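Local coordinates for protein Pre-mRNA-splicing factor 38 (PDB 5F5T) that is probably required for pre-mRNA splicing as a PRP38-family component of the spliceosome, at residues Glu70-Thr82 with Lys149-Thr161. Numbering follows the deposited sequence.
Sequences EHVRFVGGVTGVT and KLRRKGKNGTSLT
K153 places CD over one face of the F74 ring, 4.0 Å from the ring centroid and 18° off the normal, a CH-pi contact displaced toward the rim on the CE1-CZ side, while its CB touches CD1 and CE1. Lysine suits this place because its apolar chain can pass an aromatic ring and still carry its ammonium onward. With CG anti to the backbone N (chi1 -172°) and a bend at chi2, the chain also passes T79, whose OG1 lies 3.6 Å from K153 CG. Threonine offers two short arms here, the hydroxyl beside the lysine chain and the methyl CG2 toward G154 O and K153 NZ.

Beneath these side chains the backbones meet in a single bridge between V75 and R152. V75 N donates to R151 O at 2.8 Å, a nearly straight bond (164°), and K153 N returns one to V75 O at 3.1 Å. V75 CG2 packs beside this pairing, 3.5 Å from R151 O. The next carbonyl, G76 O, accepts a hydrogen bond from S86 OG.

R151, whose CB packs on F74 CB, turns its guanidinium back onto its own hairpin. Its NE and NH2 approach T158 OG1 side-on, in the guanidinium plane, the NE bond being 2.9 Å; T158 OG1 also bonds to the backbone of another protein's chain.

The bridge thus attaches the loop that follows helix 61-71 to strand 149-153, at the edge of the antiparallel hairpin formed with strand 158-162. V75 meanwhile reaches F88 of helix 87-98 and Y118 of helix 117-130, tying the hairpin to the helical body.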
loop_
_atom_site.group_PDB
_atom_site.type_symbol
_atom_site.label_atom_id
_atom_site.label_comp_id
_atom_site.label_asym_id
_atom_site.label_seq_id
_atom_site.Cartn_x
_atom_site.Cartn_y
_atom_site.Cartn_z
ATOM N N GLU A 70 19.501 10.144 -2.858
ATOM C CA GLU A 70 20.343 10.290 -4.039
ATOM C C GLU A 70 19.695 9.858 -5.363
ATOM O O GLU A 70 19.877 10.512 -6.387
ATOM C CB GLU A 70 21.632 9.495 -3.821
ATOM C CG GLU A 70 22.820 9.947 -4.638
ATOM C CD GLU A 70 24.096 9.270 -4.182
ATOM O OE1 GLU A 70 25.097 9.319 -4.928
ATOM O OE2 GLU A 70 24.096 8.687 -3.072
ATOM N N HIS A 71 18.956 8.753 -5.348
ATOM C CA HIS A 71 18.646 8.052 -6.590
ATOM C C HIS A 71 17.175 7.837 -6.943
ATOM O O HIS A 71 16.857 7.622 -8.112
ATOM C CB HIS A 71 19.326 6.681 -6.574
ATOM C CG HIS A 71 20.819 6.745 -6.601
ATOM N ND1 HIS A 71 21.521 7.261 -7.675
ATOM C CD2 HIS A 71 21.747 6.357 -5.700
ATOM C CE1 HIS A 71 22.812 7.190 -7.424
ATOM N NE2 HIS A 71 22.983 6.646 -6.234
ATOM N N VAL A 72 16.270 7.856 -5.973
ATOM C CA VAL A 72 14.884 7.576 -6.335
ATOM C C VAL A 72 14.104 8.875 -6.537
ATOM O O VAL A 72 14.107 9.782 -5.697
ATOM C CB VAL A 72 14.185 6.613 -5.327
ATOM C CG1 VAL A 72 15.165 6.079 -4.317
ATOM C CG2 VAL A 72 12.968 7.227 -4.678
ATOM N N ARG A 73 13.513 8.974 -7.720
ATOM C CA ARG A 73 12.757 10.143 -8.135
ATOM C C ARG A 73 11.319 9.764 -8.462
ATOM O O ARG A 73 10.534 10.606 -8.896
ATOM C CB ARG A 73 13.418 10.803 -9.344
ATOM C CG ARG A 73 14.791 11.368 -9.055
ATOM C CD ARG A 73 14.744 12.330 -7.878
ATOM N NE ARG A 73 16.056 12.904 -7.594
ATOM C CZ ARG A 73 16.795 12.600 -6.533
ATOM N NH1 ARG A 73 16.355 11.719 -5.643
ATOM N NH2 ARG A 73 17.976 13.177 -6.358
ATOM N N PHE A 74 10.992 8.485 -8.290
ATOM C CA PHE A 74 9.633 8.012 -8.524
ATOM C C PHE A 74 9.385 6.637 -7.920
ATOM O O PHE A 74 10.320 5.914 -7.580
ATOM C CB PHE A 74 9.323 7.975 -10.025
ATOM C CG PHE A 74 10.268 7.125 -10.824
ATOM C CD1 PHE A 74 10.039 5.764 -10.976
ATOM C CD2 PHE A 74 11.383 7.685 -11.430
ATOM C CE1 PHE A 74 10.906 4.977 -11.713
ATOM C CE2 PHE A 74 12.253 6.904 -12.167
ATOM C CZ PHE A 74 12.014 5.546 -12.307
ATOM N N VAL A 75 8.111 6.280 -7.808
ATOM C CA VAL A 75 7.720 4.936 -7.409
ATOM C C VAL A 75 7.276 4.157 -8.645
ATOM O O VAL A 75 6.589 4.691 -9.516
ATOM C CB VAL A 75 6.594 4.949 -6.345
ATOM C CG1 VAL A 75 7.060 5.666 -5.088
ATOM C CG2 VAL A 75 5.336 5.590 -6.892
ATOM N N GLY A 76 7.747 2.921 -8.757
ATOM C CA GLY A 76 7.384 2.059 -9.865
ATOM C C GLY A 76 7.999 0.683 -9.706
ATOM O O GLY A 76 8.867 0.486 -8.855
ATOM N N GLY A 77 7.557 -0.264 -10.528
ATOM C CA GLY A 77 8.141 -1.594 -10.559
ATOM C C GLY A 77 9.139 -1.737 -11.692
ATOM O O GLY A 77 10.207 -1.121 -11.673
ATOM N N VAL A 78 8.789 -2.553 -12.684
ATOM C CA VAL A 78 9.627 -2.721 -13.866
ATOM C C VAL A 78 8.935 -2.064 -15.060
ATOM O O VAL A 78 7.728 -2.206 -15.249
ATOM C CB VAL A 78 9.922 -4.216 -14.165
ATOM C CG1 VAL A 78 10.654 -4.851 -12.997
ATOM C CG2 VAL A 78 8.643 -4.980 -14.444
ATOM N N THR A 79 9.703 -1.327 -15.854
ATOM C CA THR A 79 9.125 -0.495 -16.901
ATOM C C THR A 79 9.867 -0.655 -18.225
ATOM O O THR A 79 11.049 -0.993 -18.242
ATOM C CB THR A 79 9.140 0.994 -16.470
ATOM O OG1 THR A 79 8.613 1.110 -15.142
ATOM C CG2 THR A 79 8.320 1.863 -17.413
ATOM N N GLY A 80 9.160 -0.427 -19.330
ATOM C CA GLY A 80 9.766 -0.400 -20.647
ATOM C C GLY A 80 10.002 -1.773 -21.239
ATOM O O GLY A 80 9.823 -2.790 -20.570
ATOM N N VAL A 81 10.425 -1.796 -22.498
ATOM C CA VAL A 81 10.722 -3.045 -23.185
ATOM C C VAL A 81 11.891 -3.751 -22.518
ATOM O O VAL A 81 11.911 -4.976 -22.416
ATOM C CB VAL A 81 11.052 -2.810 -24.671
ATOM C CG1 VAL A 81 11.077 -4.131 -25.426
ATOM C CG2 VAL A 81 10.049 -1.852 -25.292
ATOM N N THR A 82 12.864 -2.969 -22.058
ATOM C CA THR A 82 14.056 -3.521 -21.422
ATOM C C THR A 82 13.755 -4.105 -20.046
ATOM O O THR A 82 14.604 -4.772 -19.456
ATOM C CB THR A 82 15.159 -2.464 -21.276
ATOM O OG1 THR A 82 14.655 -1.330 -20.557
ATOM C CG2 THR A 82 15.656 -2.033 -22.646
ATOM N N LYS A 149 3.277 15.296 -3.017
ATOM C CA LYS A 149 3.286 14.767 -4.375
ATOM C C LYS A 149 4.401 13.752 -4.610
ATOM O O LYS A 149 5.526 13.927 -4.145
ATOM C CB LYS A 149 3.424 15.911 -5.377
ATOM C CG LYS A 149 2.359 16.972 -5.250
ATOM C CD LYS A 149 2.635 18.124 -6.187
ATOM C CE LYS A 149 1.571 19.199 -6.047
ATOM N NZ LYS A 149 1.859 20.360 -6.916
ATOM N N LEU A 150 4.078 12.710 -5.367
ATOM C CA LEU A 150 5.037 11.692 -5.773
ATOM C C LEU A 150 4.931 11.462 -7.274
ATOM O O LEU A 150 3.859 11.623 -7.860
ATOM C CB LEU A 150 4.790 10.374 -5.038
ATOM C CG LEU A 150 4.908 10.312 -3.516
ATOM C CD1 LEU A 150 4.555 8.913 -3.042
ATOM C CD2 LEU A 150 6.302 10.701 -3.058
ATOM N N ARG A 151 6.034 11.054 -7.892
ATOM C CA ARG A 151 6.001 10.697 -9.299
ATOM C C ARG A 151 5.867 9.184 -9.390
ATOM O O ARG A 151 6.467 8.447 -8.605
ATOM C CB ARG A 151 7.258 11.152 -10.040
ATOM C CG ARG A 151 7.515 12.645 -9.988
ATOM C CD ARG A 151 6.491 13.491 -10.718
ATOM N NE ARG A 151 6.149 13.089 -12.072
ATOM C CZ ARG A 151 5.142 13.639 -12.742
ATOM N NH1 ARG A 151 4.415 14.580 -12.157
ATOM N NH2 ARG A 151 4.852 13.256 -13.977
ATOM N N ARG A 152 5.072 8.723 -10.344
ATOM C CA ARG A 152 4.928 7.301 -10.604
ATOM C C ARG A 152 5.351 7.025 -12.037
ATOM O O ARG A 152 5.023 7.793 -12.931
ATOM C CB ARG A 152 3.483 6.874 -10.355
ATOM C CG ARG A 152 3.109 5.493 -10.855
ATOM C CD ARG A 152 1.645 5.229 -10.552
ATOM N NE ARG A 152 0.795 6.304 -11.060
ATOM C CZ ARG A 152 -0.401 6.615 -10.568
ATOM N NH1 ARG A 152 -0.897 5.937 -9.542
ATOM N NH2 ARG A 152 -1.099 7.611 -11.098
ATOM N N LYS A 153 6.071 5.933 -12.269
ATOM C CA LYS A 153 6.627 5.699 -13.597
ATOM C C LYS A 153 5.597 5.096 -14.536
ATOM O O LYS A 153 5.073 4.013 -14.287
ATOM C CB LYS A 153 7.851 4.791 -13.527
ATOM C CG LYS A 153 8.588 4.668 -14.854
ATOM C CD LYS A 153 9.407 5.910 -15.158
ATOM C CE LYS A 153 9.999 5.834 -16.556
ATOM N NZ LYS A 153 10.674 4.528 -16.790
ATOM N N GLY A 154 5.314 5.822 -15.613
ATOM C CA GLY A 154 4.374 5.393 -16.631
ATOM C C GLY A 154 5.078 4.841 -17.855
ATOM O O GLY A 154 6.278 4.564 -17.824
ATOM N N LYS A 155 4.319 4.663 -18.933
ATOM C CA LYS A 155 4.869 4.128 -20.175
ATOM C C LYS A 155 5.923 5.045 -20.788
ATOM O O LYS A 155 6.966 4.576 -21.246
ATOM C CB LYS A 155 3.740 3.868 -21.174
ATOM C CG LYS A 155 2.826 2.725 -20.753
ATOM C CD LYS A 155 3.590 1.404 -20.737
ATOM C CE LYS A 155 3.810 0.871 -19.325
ATOM N NZ LYS A 155 5.058 0.051 -19.274
ATOM N N ASN A 156 5.650 6.346 -20.805
ATOM C CA ASN A 156 6.671 7.334 -21.133
ATOM C C ASN A 156 6.726 8.392 -20.036
ATOM O O ASN A 156 5.698 8.941 -19.637
ATOM C CB ASN A 156 6.424 7.968 -22.507
ATOM C CG ASN A 156 5.149 8.791 -22.559
ATOM O OD1 ASN A 156 5.135 9.961 -22.170
ATOM N ND2 ASN A 156 4.078 8.193 -23.068
ATOM N N GLY A 157 7.930 8.676 -19.554
ATOM C CA GLY A 157 8.112 9.599 -18.448
ATOM C C GLY A 157 7.413 9.137 -17.184
ATOM O O GLY A 157 7.447 7.955 -16.838
ATOM N N THR A 158 6.752 10.066 -16.503
ATOM C CA THR A 158 6.069 9.759 -15.254
ATOM C C THR A 158 4.748 10.509 -15.150
ATOM O O THR A 158 4.533 11.507 -15.834
ATOM C CB THR A 158 6.933 10.117 -14.021
ATOM O OG1 THR A 158 7.425 11.457 -14.148
ATOM C CG2 THR A 158 8.110 9.163 -13.878
ATOM N N SER A 159 3.865 10.016 -14.289
ATOM C CA SER A 159 2.589 10.663 -14.031
ATOM C C SER A 159 2.534 11.043 -12.561
ATOM O O SER A 159 3.265 10.486 -11.744
ATOM C CB SER A 159 1.420 9.743 -14.375
ATOM O OG SER A 159 1.302 8.708 -13.415
ATOM N N LEU A 160 1.660 11.981 -12.223
ATOM C CA LEU A 160 1.539 12.444 -10.848
ATOM C C LEU A 160 0.664 11.535 -9.994
ATOM O O LEU A 160 -0.394 11.087 -10.429
ATOM C CB LEU A 160 0.972 13.866 -10.824
ATOM C CG LEU A 160 0.759 14.490 -9.446
ATOM C CD1 LEU A 160 2.072 14.570 -8.676
ATOM C CD2 LEU A 160 0.122 15.860 -9.580
ATOM N N THR A 161 1.108 11.287 -8.767
ATOM C CA THR A 161 0.277 10.631 -7.768
ATOM C C THR A 161 0.612 11.257 -6.419
ATOM O O THR A 161 1.448 12.147 -6.349
ATOM C CB THR A 161 0.490 9.103 -7.726
ATOM O OG1 THR A 161 -0.522 8.508 -6.905
ATOM C CG2 THR A 161 1.855 8.761 -7.155
#